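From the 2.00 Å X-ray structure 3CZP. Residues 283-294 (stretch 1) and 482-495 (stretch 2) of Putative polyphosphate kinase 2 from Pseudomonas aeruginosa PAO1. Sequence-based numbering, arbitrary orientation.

Stretch 1 (283-294) EQARLAGLIRDK
Stretch 2 482-495: VLRTINDAIEAAYK

Two helical stretches of one chain, nearly 200 residues apart in sequence, pack side by side around a charged arginine and a buried asparagine. R286, extended with chi1 to chi3 all t (-172°, 178°, 161°), reaches across to two acids one turn or less apart: its NE donates to E491 OE2 at 2.7 Å and its NH2 to D488 OD1 at 2.9 Å, both as salt bridges with near-linear N-H...O angles. Both carboxylate oxygens lie near the guanidinium plane, where the N-H bonds point, while N487 CB covers one face, 3.4 Å from R286 CZ. Within stretch 1, R286 NH1 also bridges to E283 OE1 at 3.0 Å. D488 (chi1 m) starts with CA-to-CB away from stretch 1, but its end comes nearer; E491 (m, t) starts sideways and does the same.

N487 (chi1 -68°, chi2 -22°) points toward stretch 1 and sits among E283, R286, L287 and L290. Its ND2 donates to E283 O at 2.9 Å and to E283 OE1 at 2.8 Å; E283 has chi1 and chi2 both m (-62°, -66°), and in that conformation OE1 lies beside N487 ND2. N487 OD1 lies 3.1 Å from L287 CA. At the far end, Y494 OH donates to L290 O at 2.6 Å, with the carbonyl near the plane of the ring (Y494 chi1 -64°, chi2 -14°). A long salt bridge joins E283 OE2 to R484 NE at 3.9 Å; a water also links this pair, donating to E283 OE2 at 2.8 Å and accepting from R484 NH1 at 2.9 Å.

The backbones are alpha-helical over 283-292 and throughout stretch 2, running in broadly the same direction at 31°, with axes 9.3 Å apart at closest approach. Nearest CA pairs set the register: E283 CA to L483 CA at 6.1 Å, L287 CA to N487 CA at 5.7 Å, L290 CA to I490 CA at 7.0 Å. D293 (phi/psi -58/138) is the first residue after the helix to leave helical phi/psi.

Apolar packing completes the contact, which buries 744 Å² in total. L287 (t, p) fits among L483, I486, N487 and I490, its CD1 3.8 Å from I486 CG2 and 3.7 Å from I490 CD1. L290 (m, t) fits among N487, I490, E491 and Y494: its CB lies 3.9 Å from I490 CG2, and its CD2 meets E491 CG at 3.5 Å and Y494 CE2 at 3.9 Å. I486 and I490 are both m, t; L483 is also m, t, and its CB lies 3.8 Å from E283 CB. A285, A288 and G289 make no contact with stretch 2.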

# COMPACT_ATOMS: atom_id res chain seq x y z
N GLU A 283 -13.62 33.42 5.22
CA GLU A 283 -13.82 32.07 4.65
C GLU A 283 -12.90 30.98 5.25
O GLU A 283 -13.33 29.82 5.44
CB GLU A 283 -13.74 32.11 3.10
CG GLU A 283 -14.89 33.03 2.50
CD GLU A 283 -16.30 32.48 2.72
OE1 GLU A 283 -16.45 31.26 2.74
OE2 GLU A 283 -17.26 33.26 2.88
N GLN A 284 -11.67 31.36 5.58
CA GLN A 284 -10.75 30.49 6.31
C GLN A 284 -11.31 30.11 7.70
O GLN A 284 -11.30 28.91 8.06
CB GLN A 284 -9.37 31.14 6.39
CG GLN A 284 -8.66 31.20 5.03
CD GLN A 284 -7.34 31.93 5.09
OE1 GLN A 284 -7.17 32.87 5.88
NE2 GLN A 284 -6.37 31.49 4.27
N ALA A 285 -11.84 31.08 8.44
CA ALA A 285 -12.51 30.82 9.75
C ALA A 285 -13.74 29.91 9.60
O ALA A 285 -14.01 29.03 10.46
CB ALA A 285 -12.92 32.16 10.42
N ARG A 286 -14.48 30.12 8.51
CA ARG A 286 -15.71 29.37 8.24
C ARG A 286 -15.32 27.93 7.96
O ARG A 286 -15.90 27.01 8.53
CB ARG A 286 -16.46 29.97 7.05
CG ARG A 286 -17.83 29.39 6.78
CD ARG A 286 -18.45 30.11 5.62
NE ARG A 286 -19.55 29.37 5.00
CZ ARG A 286 -19.91 29.51 3.73
NH1 ARG A 286 -19.25 30.32 2.91
NH2 ARG A 286 -20.93 28.81 3.25
N LEU A 287 -14.29 27.73 7.14
CA LEU A 287 -13.79 26.37 6.85
C LEU A 287 -13.28 25.70 8.12
O LEU A 287 -13.63 24.57 8.36
CB LEU A 287 -12.68 26.35 5.79
CG LEU A 287 -12.06 24.94 5.52
CD1 LEU A 287 -13.13 24.00 4.98
CD2 LEU A 287 -10.92 25.00 4.58
N ALA A 288 -12.48 26.38 8.93
CA ALA A 288 -11.96 25.78 10.15
C ALA A 288 -13.14 25.31 11.03
O ALA A 288 -13.10 24.24 11.65
CB ALA A 288 -11.11 26.78 10.88
N GLY A 289 -14.19 26.11 11.09
CA GLY A 289 -15.30 25.79 11.99
C GLY A 289 -16.12 24.64 11.46
O GLY A 289 -16.59 23.81 12.23
N LEU A 290 -16.27 24.56 10.14
CA LEU A 290 -17.06 23.49 9.51
C LEU A 290 -16.41 22.14 9.65
O LEU A 290 -17.11 21.14 9.78
CB LEU A 290 -17.32 23.79 8.03
CG LEU A 290 -18.35 24.91 7.76
CD1 LEU A 290 -18.19 25.42 6.34
CD2 LEU A 290 -19.76 24.40 7.99
N ILE A 291 -15.07 22.13 9.57
CA ILE A 291 -14.26 20.92 9.72
C ILE A 291 -14.28 20.40 11.16
O ILE A 291 -14.26 19.18 11.39
CB ILE A 291 -12.80 21.16 9.29
CG1 ILE A 291 -12.73 21.39 7.79
CG2 ILE A 291 -11.93 19.98 9.64
CD1 ILE A 291 -13.11 20.28 7.00
N ARG A 292 -14.40 21.32 12.12
CA ARG A 292 -14.33 21.03 13.54
C ARG A 292 -15.73 20.64 14.03
O ARG A 292 -15.88 19.99 15.04
CB ARG A 292 -13.73 22.26 14.26
CG ARG A 292 -13.88 22.36 15.80
CD ARG A 292 -13.68 23.82 16.34
NE ARG A 292 -12.44 24.43 15.80
CZ ARG A 292 -12.34 25.59 15.11
NH1 ARG A 292 -13.41 26.36 14.89
NH2 ARG A 292 -11.14 25.98 14.66
N ASP A 293 -16.76 20.99 13.26
CA ASP A 293 -18.15 20.69 13.63
C ASP A 293 -18.27 19.17 13.78
O ASP A 293 -17.72 18.42 12.98
CB ASP A 293 -19.08 21.23 12.53
CG ASP A 293 -20.55 21.25 12.91
OD1 ASP A 293 -21.18 20.16 13.10
OD2 ASP A 293 -21.11 22.36 12.99
N LYS A 294 -18.97 18.73 14.82
CA LYS A 294 -19.19 17.28 15.06
C LYS A 294 -19.78 16.55 13.82
O LYS A 294 -19.59 15.36 13.63
CB LYS A 294 -20.08 17.06 16.32
CG LYS A 294 -21.49 17.74 16.27
CD LYS A 294 -22.52 17.20 17.35
CE LYS A 294 -22.85 18.25 18.44
NZ LYS A 294 -24.18 18.05 19.16
N VAL A 482 -12.67 29.62 -4.25
CA VAL A 482 -12.31 28.24 -3.93
C VAL A 482 -12.74 27.92 -2.50
O VAL A 482 -13.44 26.93 -2.24
CB VAL A 482 -10.76 27.98 -4.14
CG1 VAL A 482 -10.34 26.73 -3.42
CG2 VAL A 482 -10.40 27.89 -5.65
N LEU A 483 -12.33 28.79 -1.58
CA LEU A 483 -12.68 28.59 -0.18
C LEU A 483 -14.21 28.63 -0.02
O LEU A 483 -14.79 27.73 0.57
CB LEU A 483 -12.01 29.64 0.71
CG LEU A 483 -10.60 29.34 1.25
CD1 LEU A 483 -9.88 30.65 1.45
CD2 LEU A 483 -10.64 28.54 2.54
N ARG A 484 -14.86 29.64 -0.59
CA ARG A 484 -16.32 29.76 -0.40
C ARG A 484 -17.08 28.53 -0.91
O ARG A 484 -18.05 28.10 -0.29
CB ARG A 484 -16.84 30.96 -1.11
CG ARG A 484 -18.25 31.34 -0.73
CD ARG A 484 -18.64 32.61 -1.45
NE ARG A 484 -18.09 33.83 -0.88
CZ ARG A 484 -17.27 34.69 -1.50
NH1 ARG A 484 -16.88 35.79 -0.88
NH2 ARG A 484 -16.79 34.44 -2.73
N THR A 485 -16.64 27.98 -2.04
CA THR A 485 -17.25 26.79 -2.61
C THR A 485 -17.11 25.57 -1.72
O THR A 485 -18.09 24.80 -1.52
CB THR A 485 -16.65 26.44 -3.97
OG1 THR A 485 -16.78 27.54 -4.88
CG2 THR A 485 -17.38 25.19 -4.56
N ILE A 486 -15.91 25.32 -1.25
CA ILE A 486 -15.69 24.26 -0.28
C ILE A 486 -16.68 24.40 0.88
O ILE A 486 -17.40 23.47 1.17
CB ILE A 486 -14.23 24.22 0.21
CG1 ILE A 486 -13.32 23.76 -0.95
CG2 ILE A 486 -14.03 23.24 1.36
CD1 ILE A 486 -11.87 23.95 -0.62
N ASN A 487 -16.71 25.58 1.49
CA ASN A 487 -17.58 25.87 2.61
C ASN A 487 -19.06 25.70 2.27
O ASN A 487 -19.80 25.13 3.07
CB ASN A 487 -17.35 27.32 3.10
CG ASN A 487 -15.95 27.54 3.75
OD1 ASN A 487 -15.31 26.59 4.20
ND2 ASN A 487 -15.51 28.80 3.82
N ASP A 488 -19.50 26.24 1.12
CA ASP A 488 -20.91 26.03 0.67
C ASP A 488 -21.22 24.51 0.56
O ASP A 488 -22.30 24.07 0.93
CB ASP A 488 -21.20 26.67 -0.71
CG ASP A 488 -21.20 28.17 -0.69
OD1 ASP A 488 -21.23 28.78 0.40
OD2 ASP A 488 -21.20 28.74 -1.82
N ALA A 489 -20.27 23.74 0.02
CA ALA A 489 -20.46 22.29 -0.17
C ALA A 489 -20.59 21.51 1.16
O ALA A 489 -21.43 20.63 1.29
CB ALA A 489 -19.36 21.68 -1.08
N ILE A 490 -19.76 21.82 2.14
CA ILE A 490 -19.86 21.21 3.49
C ILE A 490 -21.18 21.61 4.18
O ILE A 490 -21.89 20.76 4.68
CB ILE A 490 -18.69 21.61 4.41
CG1 ILE A 490 -17.33 21.15 3.84
CG2 ILE A 490 -18.87 21.02 5.80
CD1 ILE A 490 -16.08 21.76 4.55
N GLU A 491 -21.53 22.90 4.20
CA GLU A 491 -22.81 23.29 4.77
C GLU A 491 -24.00 22.55 4.12
O GLU A 491 -24.93 22.14 4.81
CB GLU A 491 -22.99 24.81 4.67
CG GLU A 491 -21.98 25.59 5.55
CD GLU A 491 -22.27 27.09 5.61
OE1 GLU A 491 -23.30 27.51 5.02
OE2 GLU A 491 -21.46 27.83 6.24
N ALA A 492 -23.95 22.42 2.79
CA ALA A 492 -24.99 21.76 2.04
C ALA A 492 -25.20 20.32 2.47
O ALA A 492 -26.36 19.86 2.63
CB ALA A 492 -24.70 21.81 0.55
N ALA A 493 -24.08 19.60 2.57
CA ALA A 493 -24.01 18.25 3.09
C ALA A 493 -24.66 18.15 4.46
O ALA A 493 -25.47 17.25 4.70
CB ALA A 493 -22.56 17.82 3.19
N TYR A 494 -24.32 19.06 5.38
CA TYR A 494 -24.96 19.02 6.71
C TYR A 494 -26.48 19.20 6.66
O TYR A 494 -27.23 18.64 7.47
CB TYR A 494 -24.37 20.08 7.64
CG TYR A 494 -22.92 19.90 7.97
CD1 TYR A 494 -22.24 18.70 7.69
CD2 TYR A 494 -22.21 20.93 8.57
CE1 TYR A 494 -20.91 18.55 8.00
CE2 TYR A 494 -20.88 20.78 8.87
CZ TYR A 494 -20.22 19.59 8.57
OH TYR A 494 -18.87 19.45 8.87
N LYS A 495 -26.93 20.03 5.73
CA LYS A 495 -28.35 20.32 5.56
C LYS A 495 -29.10 19.11 5.01
O LYS A 495 -30.31 19.00 5.18
CB LYS A 495 -28.55 21.50 4.64
CG LYS A 495 -28.29 22.86 5.25
CD LYS A 495 -28.36 23.91 4.16
CE LYS A 495 -27.92 25.30 4.65
NZ LYS A 495 -28.13 26.35 3.60
O HOH W 1 -16.73 35.85 2.03
O HOH W 2 -21.64 31.57 0.75